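Local coordinates for protein SsfX3 (Streptomyces sp. SF2575, PDB 3SKV) that catalyses salicylyl transfer in a tetracycline biosynthetic pathway, probably using the serine-based acyl chemistry of the GDSL/SGNH acylhydrolase family, at residues A[60-65]-A[237-242]; A[69-74]-A[223-228]; A[150-155]-A[175-180]; A[272-277]-A[286-291]. The protein carries 1 engineered substitution. One frame throughout, in Å; residues are numbered along the deposited sequence.

Interaction 1 (A[60-65]-A[237-242]); sequences WRAPHE and ARLIRD
L239 reaches out from helix 234-242 and sets its two methyl groups against different parts of the turn R61-A62-P63. CD1 meets the proline ring, 3.8 Å from P63 CD. CD2 lies beside the backbone, 3.9 Å from R61 O. The same L239 CD2 is 4.1 Å from A62 CA and also touches A62 CB. The leucine's CG stands trans to its own backbone N (chi1 -171°), which extends the isobutyl group off the helix and lets its two methyls reach neighbouring parts of the turn. Cut back to an alanine here, the side chain would probably leave P63 CD and A62 CB without their apolar partner and open a gap between turn and helix.

The second shell fixes both sides. S49 OG bonds to A62 O and to H64 N, bracing the turn from within the N-terminal domain, while Y70 packs on P63. The side chain of R61 runs away from the helix: its NE bonds to Q81 O, and its NH1 to S222 O at the end of strand 219-223. L223 of the same strand packs on L239. Further along the same helix, R241 grips D242 side-on, NE to OD1 at 2.9 Å and NH2 to OD2 at 3.0 Å, and these charges continue to E279 and R280.

The R61 guanidinium and the R241-D242 pair have their polar partners around the contact, whereas its centre is buried and largely apolar, with a backbone carbonyl as the one polar atom touching L239. Between the two domains this contact probably contributes through shape and burial, with R61 adding a polar bond alongside.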
# COMPACT_ATOMS: atom_id res chain seq x y z
N TRP A 60 -0.58 -12.06 -1.73
CA TRP A 60 -0.68 -11.70 -0.31
C TRP A 60 0.36 -10.67 0.04
O TRP A 60 1.44 -10.65 -0.54
CB TRP A 60 -0.52 -12.92 0.60
CG TRP A 60 -1.72 -13.81 0.68
CD1 TRP A 60 -2.21 -14.63 -0.30
CD2 TRP A 60 -2.50 -14.08 1.85
NE1 TRP A 60 -3.30 -15.34 0.17
CE2 TRP A 60 -3.47 -15.05 1.50
CE3 TRP A 60 -2.45 -13.62 3.18
CZ2 TRP A 60 -4.40 -15.54 2.43
CZ3 TRP A 60 -3.38 -14.09 4.09
CH2 TRP A 60 -4.36 -15.02 3.71
N ARG A 61 0.04 -9.82 1.00
CA ARG A 61 0.97 -8.79 1.47
C ARG A 61 1.64 -9.19 2.80
O ARG A 61 2.14 -8.35 3.53
CB ARG A 61 0.31 -7.42 1.50
CG ARG A 61 0.08 -6.88 0.09
CD ARG A 61 -0.33 -5.44 0.15
NE ARG A 61 -1.65 -5.31 0.76
CZ ARG A 61 -1.99 -4.39 1.65
NH1 ARG A 61 -1.12 -3.47 2.03
NH2 ARG A 61 -3.21 -4.39 2.17
N ALA A 62 1.70 -10.49 3.07
CA ALA A 62 2.35 -11.14 4.21
C ALA A 62 2.54 -12.63 3.83
O ALA A 62 1.87 -13.05 2.89
CB ALA A 62 1.50 -11.02 5.45
N PRO A 63 3.44 -13.43 4.48
CA PRO A 63 3.60 -14.85 4.06
C PRO A 63 2.33 -15.62 4.39
O PRO A 63 2.05 -15.78 5.56
CB PRO A 63 4.79 -15.35 4.91
CG PRO A 63 5.42 -14.13 5.45
CD PRO A 63 4.36 -13.09 5.57
N HIS A 64 1.54 -16.04 3.38
CA HIS A 64 0.23 -16.67 3.55
C HIS A 64 0.19 -17.87 4.49
O HIS A 64 -0.79 -18.05 5.20
CB HIS A 64 -0.44 -16.99 2.19
CG HIS A 64 0.28 -18.04 1.39
ND1 HIS A 64 -0.04 -19.38 1.52
CD2 HIS A 64 1.29 -17.90 0.50
CE1 HIS A 64 0.77 -20.02 0.69
NE2 HIS A 64 1.60 -19.17 0.06
N GLU A 65 1.25 -18.68 4.47
CA GLU A 65 1.42 -19.87 5.32
C GLU A 65 1.51 -19.52 6.83
O GLU A 65 1.12 -20.33 7.67
CB GLU A 65 2.63 -20.72 4.85
CG GLU A 65 3.97 -19.98 4.80
CD GLU A 65 4.29 -19.13 3.57
OE1 GLU A 65 3.63 -18.08 3.39
OE2 GLU A 65 5.22 -19.49 2.82
N ALA A 237 7.81 -5.85 11.77
CA ALA A 237 9.21 -5.43 11.75
C ALA A 237 10.08 -6.55 11.16
O ALA A 237 10.99 -6.27 10.37
CB ALA A 237 9.68 -5.12 13.17
N ARG A 238 9.79 -7.82 11.54
CA ARG A 238 10.48 -9.01 11.01
C ARG A 238 10.22 -9.15 9.51
O ARG A 238 11.13 -9.50 8.77
CB ARG A 238 10.02 -10.26 11.75
CG ARG A 238 10.49 -10.33 13.21
CD ARG A 238 9.93 -11.56 13.92
NE ARG A 238 10.70 -12.75 13.59
CZ ARG A 238 10.33 -13.69 12.72
NH1 ARG A 238 9.17 -13.60 12.09
NH2 ARG A 238 11.12 -14.73 12.50
N LEU A 239 8.98 -8.87 9.06
CA LEU A 239 8.58 -8.89 7.67
C LEU A 239 9.38 -7.83 6.88
O LEU A 239 10.02 -8.18 5.89
CB LEU A 239 7.06 -8.65 7.54
CG LEU A 239 6.43 -8.84 6.14
CD1 LEU A 239 6.82 -10.19 5.54
CD2 LEU A 239 4.97 -8.76 6.20
N ILE A 240 9.38 -6.58 7.35
CA ILE A 240 10.14 -5.49 6.74
C ILE A 240 11.62 -5.87 6.61
O ILE A 240 12.21 -5.69 5.54
CB ILE A 240 9.94 -4.17 7.50
CG1 ILE A 240 8.46 -3.70 7.39
CG2 ILE A 240 10.92 -3.09 6.99
CD1 ILE A 240 8.04 -2.60 8.34
N ARG A 241 12.20 -6.41 7.70
CA ARG A 241 13.59 -6.84 7.78
C ARG A 241 13.89 -7.90 6.70
O ARG A 241 14.98 -7.87 6.10
CB ARG A 241 13.84 -7.46 9.17
CG ARG A 241 15.25 -7.98 9.38
CD ARG A 241 15.37 -8.97 10.51
NE ARG A 241 14.52 -10.13 10.29
CZ ARG A 241 14.20 -11.01 11.23
NH1 ARG A 241 14.61 -10.83 12.49
NH2 ARG A 241 13.43 -12.04 10.94
N ASP A 242 12.94 -8.84 6.47
CA ASP A 242 13.11 -9.93 5.53
C ASP A 242 12.72 -9.61 4.08
O ASP A 242 12.89 -10.44 3.19
CB ASP A 242 12.43 -11.20 6.09
CG ASP A 242 13.00 -11.68 7.44
OD1 ASP A 242 14.21 -11.47 7.69
OD2 ASP A 242 12.23 -12.26 8.24

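Interaction 2 (A[69-74]-A[223-228]); sequences LYFPKG and LSFAAD
At the seam between the jelly-roll domain and the GDSL/SGNH domain, F71, just past helix 67-70, pushes its ring against F225 and D228 in the loop that follows strand 219-223. The ring goes in edge first, with F225 CB and D228 C both near its plane. CZ lies 4.1 Å from F225 CB, and CE1 is 4.0 Å from D228 C and 4.2 Å from D228 CB. F225 keeps its CG beside its own backbone N (chi1 -51°), and the F71 and F225 side chains cross obliquely.

Other residues hold the loop in place. R78 bonds through NH2 to F225 O and forms a salt bridge through NH1 with D228 OD2, while R61 and F236 pack on the F225 ring and L79 touches F71. A serine in place of F71 would probably open a gap beside F225 CB and strip the D228 backbone of its hydrocarbon neighbour.

Between the segments the contact is van der Waals alone: a hydrocarbon rim meets two methylenes and the D228 backbone. The aspartate touches the ring with its CB and turns its charge to R78, so burying the phenyl edge probably costs little desolvation of the carboxylate.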
# COMPACT_ATOMS: atom_id res chain seq x y z
N LEU A 69 0.10 -15.72 12.52
CA LEU A 69 1.11 -15.06 13.31
C LEU A 69 0.95 -13.54 13.29
O LEU A 69 1.30 -12.86 14.25
CB LEU A 69 2.48 -15.43 12.73
CG LEU A 69 3.34 -16.51 13.38
CD1 LEU A 69 2.71 -17.17 14.56
CD2 LEU A 69 3.82 -17.50 12.39
N TYR A 70 0.37 -13.02 12.21
CA TYR A 70 0.24 -11.58 12.03
C TYR A 70 -1.02 -10.96 12.55
O TYR A 70 -0.99 -9.80 12.96
CB TYR A 70 0.41 -11.21 10.56
CG TYR A 70 1.77 -11.60 10.04
CD1 TYR A 70 2.02 -12.88 9.57
CD2 TYR A 70 2.82 -10.69 10.04
CE1 TYR A 70 3.28 -13.25 9.11
CE2 TYR A 70 4.08 -11.04 9.58
CZ TYR A 70 4.31 -12.33 9.10
OH TYR A 70 5.56 -12.69 8.67
N PHE A 71 -2.14 -11.69 12.48
CA PHE A 71 -3.45 -11.16 12.85
C PHE A 71 -4.38 -12.22 13.43
O PHE A 71 -4.29 -13.38 13.01
CB PHE A 71 -4.12 -10.60 11.58
CG PHE A 71 -3.90 -9.14 11.25
CD1 PHE A 71 -4.05 -8.17 12.23
CD2 PHE A 71 -3.65 -8.74 9.95
CE1 PHE A 71 -3.87 -6.81 11.92
CE2 PHE A 71 -3.48 -7.38 9.64
CZ PHE A 71 -3.58 -6.43 10.63
N PRO A 72 -5.38 -11.82 14.27
CA PRO A 72 -6.39 -12.81 14.72
C PRO A 72 -7.28 -13.22 13.53
O PRO A 72 -7.45 -12.42 12.60
CB PRO A 72 -7.17 -12.07 15.82
CG PRO A 72 -6.97 -10.61 15.51
CD PRO A 72 -5.66 -10.46 14.80
N LYS A 73 -7.75 -14.48 13.53
CA LYS A 73 -8.52 -15.13 12.45
C LYS A 73 -9.43 -14.26 11.56
O LYS A 73 -9.37 -14.39 10.33
CB LYS A 73 -9.23 -16.41 12.93
CG LYS A 73 -8.26 -17.54 13.27
CD LYS A 73 -8.97 -18.88 13.49
CE LYS A 73 -8.89 -19.77 12.27
NZ LYS A 73 -8.61 -21.18 12.64
N GLY A 74 -10.21 -13.38 12.19
CA GLY A 74 -11.09 -12.43 11.50
C GLY A 74 -10.32 -11.44 10.64
O GLY A 74 -10.55 -11.35 9.43
N LEU A 223 2.51 -2.15 3.46
CA LEU A 223 2.25 -2.98 4.62
C LEU A 223 1.37 -2.13 5.55
O LEU A 223 1.48 -2.19 6.77
CB LEU A 223 3.54 -3.44 5.31
CG LEU A 223 4.46 -4.36 4.53
CD1 LEU A 223 5.70 -4.62 5.28
CD2 LEU A 223 3.80 -5.67 4.22
N SER A 224 0.50 -1.32 4.92
CA SER A 224 -0.54 -0.48 5.53
C SER A 224 -1.82 -1.32 5.63
O SER A 224 -2.39 -1.71 4.61
CB SER A 224 -0.81 0.73 4.65
OG SER A 224 -0.07 1.87 5.06
N PHE A 225 -2.26 -1.61 6.86
CA PHE A 225 -3.48 -2.41 7.01
C PHE A 225 -4.47 -1.69 7.93
O PHE A 225 -5.13 -2.33 8.76
CB PHE A 225 -3.12 -3.82 7.53
CG PHE A 225 -2.04 -4.53 6.75
CD1 PHE A 225 -2.34 -5.17 5.55
CD2 PHE A 225 -0.74 -4.59 7.22
CE1 PHE A 225 -1.35 -5.84 4.82
CE2 PHE A 225 0.24 -5.29 6.51
CZ PHE A 225 -0.07 -5.91 5.32
N ALA A 226 -4.54 -0.32 7.79
CA ALA A 226 -5.35 0.61 8.61
C ALA A 226 -4.92 0.53 10.11
O ALA A 226 -3.86 -0.02 10.38
CB ALA A 226 -6.85 0.36 8.42
N ALA A 227 -5.70 1.09 11.06
CA ALA A 227 -5.34 1.15 12.49
C ALA A 227 -4.78 -0.14 13.12
O ALA A 227 -3.66 -0.11 13.66
CB ALA A 227 -6.48 1.71 13.31
N ASP A 228 -5.51 -1.26 13.02
CA ASP A 228 -5.12 -2.55 13.58
C ASP A 228 -3.71 -3.03 13.24
O ASP A 228 -3.01 -3.52 14.13
CB ASP A 228 -6.17 -3.64 13.30
CG ASP A 228 -7.52 -3.37 13.94
OD1 ASP A 228 -7.61 -2.42 14.77
OD2 ASP A 228 -8.50 -4.09 13.61

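Interaction 3 (A[150-155]-A[175-180]); sequences AGDKLV and GATLEK
D152 and E179 bring their carboxylates together at the surface of the N-terminal jelly-roll domain, where strands 153-158 and 178-179 both pair antiparallel with strand 86-91. From CA, the D152 CB does not head for the other segment; the next bond does the work, placing CG trans to the backbone N (chi1 -164°) and carrying the acid toward E179. CG comes within 4.0 Å of E179 OE1. Beyond it, OD1 is 3.8 Å from E179 OE1 and 4.3 Å from T177 OG1, too long for a bond to the threonine. OD2 approaches closest, 3.6 Å from E179 OE1.

The glutamate arrives across the aspartate at about a right angle, and the two carboxylate planes stand 59° apart. Two acids this near would be expected to repel, but R90 of strand 86-91 forms a salt bridge through NH2 with D152 OD2, and the E179 side chain also packs on R90. The arginine therefore probably offsets the negative pair. Since E179 is also joined to R90 by a backbone hydrogen bond, one residue of the shared strand ties both acids to the sheet.

Next to D152, K153 folds its amine back over the turn, where NZ bonds to P149 O and S93 O and also to G151 O at 3.2 Å, this last with a C=O...N angle of 157° and the nitrogen tilted a little from the carbonyl plane.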
# COMPACT_ATOMS: atom_id res chain seq x y z
N ALA A 150 -0.47 -1.06 -30.08
CA ALA A 150 0.19 -2.17 -30.74
C ALA A 150 1.69 -2.03 -30.46
O ALA A 150 2.17 -0.93 -30.12
CB ALA A 150 -0.08 -2.11 -32.24
N GLY A 151 2.42 -3.13 -30.57
CA GLY A 151 3.85 -3.09 -30.34
C GLY A 151 4.23 -3.43 -28.92
O GLY A 151 3.37 -3.42 -28.03
N ASP A 152 5.52 -3.73 -28.71
CA ASP A 152 6.04 -4.07 -27.40
C ASP A 152 5.84 -2.92 -26.41
O ASP A 152 6.08 -1.76 -26.74
CB ASP A 152 7.52 -4.51 -27.46
CG ASP A 152 8.00 -5.23 -26.19
OD1 ASP A 152 7.22 -6.07 -25.63
OD2 ASP A 152 9.17 -5.01 -25.79
N LYS A 153 5.38 -3.26 -25.21
CA LYS A 153 5.08 -2.29 -24.16
C LYS A 153 5.02 -2.97 -22.81
O LYS A 153 4.73 -4.17 -22.72
CB LYS A 153 3.71 -1.60 -24.45
CG LYS A 153 2.51 -2.53 -24.30
CD LYS A 153 1.41 -2.22 -25.27
CE LYS A 153 0.45 -3.37 -25.37
NZ LYS A 153 0.60 -4.09 -26.67
N LEU A 154 5.25 -2.20 -21.74
CA LEU A 154 5.10 -2.72 -20.39
C LEU A 154 3.64 -2.53 -19.96
O LEU A 154 3.12 -1.42 -19.99
CB LEU A 154 6.09 -2.04 -19.43
CG LEU A 154 5.89 -2.31 -17.91
CD1 LEU A 154 6.00 -3.81 -17.55
CD2 LEU A 154 6.84 -1.47 -17.07
N VAL A 155 3.00 -3.62 -19.55
CA VAL A 155 1.63 -3.61 -19.06
C VAL A 155 1.62 -3.79 -17.54
O VAL A 155 2.15 -4.79 -17.05
CB VAL A 155 0.76 -4.67 -19.76
CG1 VAL A 155 -0.70 -4.55 -19.29
CG2 VAL A 155 0.85 -4.53 -21.28
N GLY A 175 -0.11 -15.60 -31.12
CA GLY A 175 1.17 -15.17 -31.66
C GLY A 175 1.78 -13.95 -30.98
O GLY A 175 2.85 -13.49 -31.40
N ALA A 176 1.13 -13.42 -29.92
CA ALA A 176 1.68 -12.28 -29.19
C ALA A 176 2.90 -12.72 -28.36
O ALA A 176 2.93 -13.85 -27.84
CB ALA A 176 0.62 -11.67 -28.27
N THR A 177 3.89 -11.81 -28.24
CA THR A 177 5.10 -12.00 -27.45
C THR A 177 4.77 -11.85 -25.95
O THR A 177 3.83 -11.13 -25.57
CB THR A 177 6.14 -10.92 -27.82
OG1 THR A 177 5.60 -9.64 -27.48
CG2 THR A 177 6.53 -10.94 -29.29
N LEU A 178 5.55 -12.50 -25.11
CA LEU A 178 5.38 -12.41 -23.67
C LEU A 178 6.76 -12.39 -23.07
O LEU A 178 7.52 -13.34 -23.26
CB LEU A 178 4.52 -13.58 -23.13
CG LEU A 178 4.32 -13.66 -21.61
CD1 LEU A 178 3.58 -12.42 -21.03
CD2 LEU A 178 3.63 -14.94 -21.24
N GLU A 179 7.11 -11.28 -22.42
CA GLU A 179 8.44 -11.13 -21.82
C GLU A 179 8.35 -10.64 -20.40
O GLU A 179 7.39 -9.95 -20.05
CB GLU A 179 9.30 -10.14 -22.63
CG GLU A 179 9.59 -10.53 -24.07
CD GLU A 179 10.52 -9.57 -24.80
OE1 GLU A 179 10.16 -8.37 -24.92
OE2 GLU A 179 11.61 -10.00 -25.22
N LYS A 180 9.36 -10.97 -19.59
CA LYS A 180 9.45 -10.50 -18.21
C LYS A 180 9.85 -9.03 -18.21
O LYS A 180 10.71 -8.62 -19.00
CB LYS A 180 10.52 -11.32 -17.45
CG LYS A 180 10.46 -11.16 -15.93
CD LYS A 180 11.65 -11.79 -15.25
CE LYS A 180 11.24 -12.98 -14.42
NZ LYS A 180 11.85 -14.25 -14.89

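Interaction 4 (A[272-277]-A[286-291]); sequences GFVQII and IVLGSS
I286 points from its strand toward the helix and sets its CD1 against two helix side chains one turn apart, V274 and I277. The tighter meeting is with I277, whose CG2 lies 3.6 Å from I286 CD1; V274 CG1 stands 4.1 Å from the same methyl. V274 spreads its two methyls over two strand residues. Its CG1 is trans to the backbone N (chi1 166°) and serves I286, while CG2, beside that N, comes within 3.9 Å of L288 CD1. L288 does not set out straight at the helix, but its end comes nearer and CD1 makes this touch. All three pairs of side chains meet at a slant.

The layer continues outside the two segments. L250 of strand 247-252 packs on both I286 and L288, and helix 308-324 adds L322 against V274 and V315 and A319 against L288.

Helix 272-277 runs nearly antiparallel to strand 286-290, at 165°, with the axes 11.1 Å apart. Strands 247-252 and 286-290 are parallel neighbours and helix 266-278 joins them: a beta-alpha-beta crossover, the building unit of the layered alpha/beta GDSL/SGNH fold.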
# COMPACT_ATOMS: atom_id res chain seq x y z
N GLY A 272 12.63 -0.97 19.43
CA GLY A 272 12.68 -2.39 19.10
C GLY A 272 12.36 -2.66 17.65
O GLY A 272 13.09 -3.40 16.99
N PHE A 273 11.32 -2.00 17.13
CA PHE A 273 10.88 -2.10 15.73
C PHE A 273 11.99 -1.78 14.73
O PHE A 273 12.24 -2.57 13.81
CB PHE A 273 9.64 -1.23 15.50
CG PHE A 273 8.77 -1.64 14.34
CD1 PHE A 273 7.70 -2.53 14.53
CD2 PHE A 273 8.92 -1.05 13.09
CE1 PHE A 273 6.85 -2.86 13.46
CE2 PHE A 273 8.08 -1.40 12.02
CZ PHE A 273 7.06 -2.32 12.21
N VAL A 274 12.67 -0.62 14.91
CA VAL A 274 13.78 -0.15 14.06
C VAL A 274 14.98 -1.12 14.17
O VAL A 274 15.56 -1.47 13.14
CB VAL A 274 14.17 1.30 14.41
CG1 VAL A 274 15.52 1.71 13.79
CG2 VAL A 274 13.08 2.27 14.00
N GLN A 275 15.35 -1.54 15.40
CA GLN A 275 16.47 -2.44 15.63
C GLN A 275 16.35 -3.75 14.90
O GLN A 275 17.37 -4.25 14.41
CB GLN A 275 16.73 -2.64 17.12
CG GLN A 275 17.20 -1.36 17.85
CD GLN A 275 18.19 -0.52 17.07
OE1 GLN A 275 17.83 0.50 16.48
NE2 GLN A 275 19.44 -0.94 17.03
N ILE A 276 15.12 -4.33 14.82
CA ILE A 276 14.84 -5.58 14.11
C ILE A 276 15.11 -5.36 12.61
O ILE A 276 15.75 -6.19 11.98
CB ILE A 276 13.38 -6.09 14.38
CG1 ILE A 276 13.22 -6.58 15.84
CG2 ILE A 276 12.96 -7.20 13.35
CD1 ILE A 276 11.72 -6.62 16.31
N ILE A 277 14.62 -4.24 12.06
CA ILE A 277 14.80 -3.89 10.64
C ILE A 277 16.30 -3.75 10.30
O ILE A 277 16.76 -4.27 9.28
CB ILE A 277 14.03 -2.57 10.36
CG1 ILE A 277 12.48 -2.80 10.40
CG2 ILE A 277 14.50 -1.92 9.05
CD1 ILE A 277 11.63 -1.46 10.41
N ILE A 286 15.50 4.99 6.96
CA ILE A 286 14.27 4.70 7.69
C ILE A 286 13.68 6.04 8.08
O ILE A 286 14.33 6.85 8.77
CB ILE A 286 14.45 3.76 8.92
CG1 ILE A 286 14.97 2.35 8.50
CG2 ILE A 286 13.11 3.64 9.71
CD1 ILE A 286 15.37 1.50 9.67
N VAL A 287 12.45 6.30 7.62
CA VAL A 287 11.73 7.52 7.90
C VAL A 287 10.68 7.22 8.94
O VAL A 287 9.76 6.44 8.71
CB VAL A 287 11.17 8.16 6.61
CG1 VAL A 287 10.41 9.42 6.93
CG2 VAL A 287 12.30 8.46 5.63
N LEU A 288 10.88 7.82 10.10
CA LEU A 288 10.01 7.70 11.27
C LEU A 288 9.00 8.83 11.23
O LEU A 288 9.32 10.01 11.48
CB LEU A 288 10.89 7.78 12.50
CG LEU A 288 11.01 6.52 13.31
CD1 LEU A 288 11.17 5.26 12.44
CD2 LEU A 288 12.10 6.64 14.32
N GLY A 289 7.80 8.47 10.83
CA GLY A 289 6.72 9.42 10.67
C GLY A 289 5.77 9.48 11.83
O GLY A 289 5.27 8.45 12.28
N SER A 290 5.53 10.68 12.33
CA SER A 290 4.53 10.88 13.35
C SER A 290 3.22 10.91 12.59
O SER A 290 3.21 11.23 11.40
CB SER A 290 4.75 12.18 14.11
OG SER A 290 4.80 13.29 13.24
N SER A 291 2.15 10.56 13.26
CA SER A 291 0.85 10.59 12.61
C SER A 291 0.46 11.94 11.97
O SER A 291 0.75 13.05 12.47
CB SER A 291 -0.22 10.12 13.59
OG SER A 291 0.00 8.75 13.85

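Interactions 1 and 2 lie side by side, their centres 12 Å apart, and both join the N-terminal domain to the GDSL/SGNH domain; they touch where R61 meets L223. Along the chain interaction 2 is nested inside the loop closed by interaction 1, and interaction 3 inside both. Interaction 4 follows in series within the GDSL/SGNH domain, its centre 16 Å from that of interaction 1, which it meets where helices 234-242 and 266-278 pack. Interaction 3 sits in the jelly-roll sheet, its centre about 40 Å from that of interaction 4, across the chain's centre. The two bridging contacts probably help fix the N-terminal domain's position against the GDSL/SGNH domain, while interactions 3 and 4 each lie within one domain.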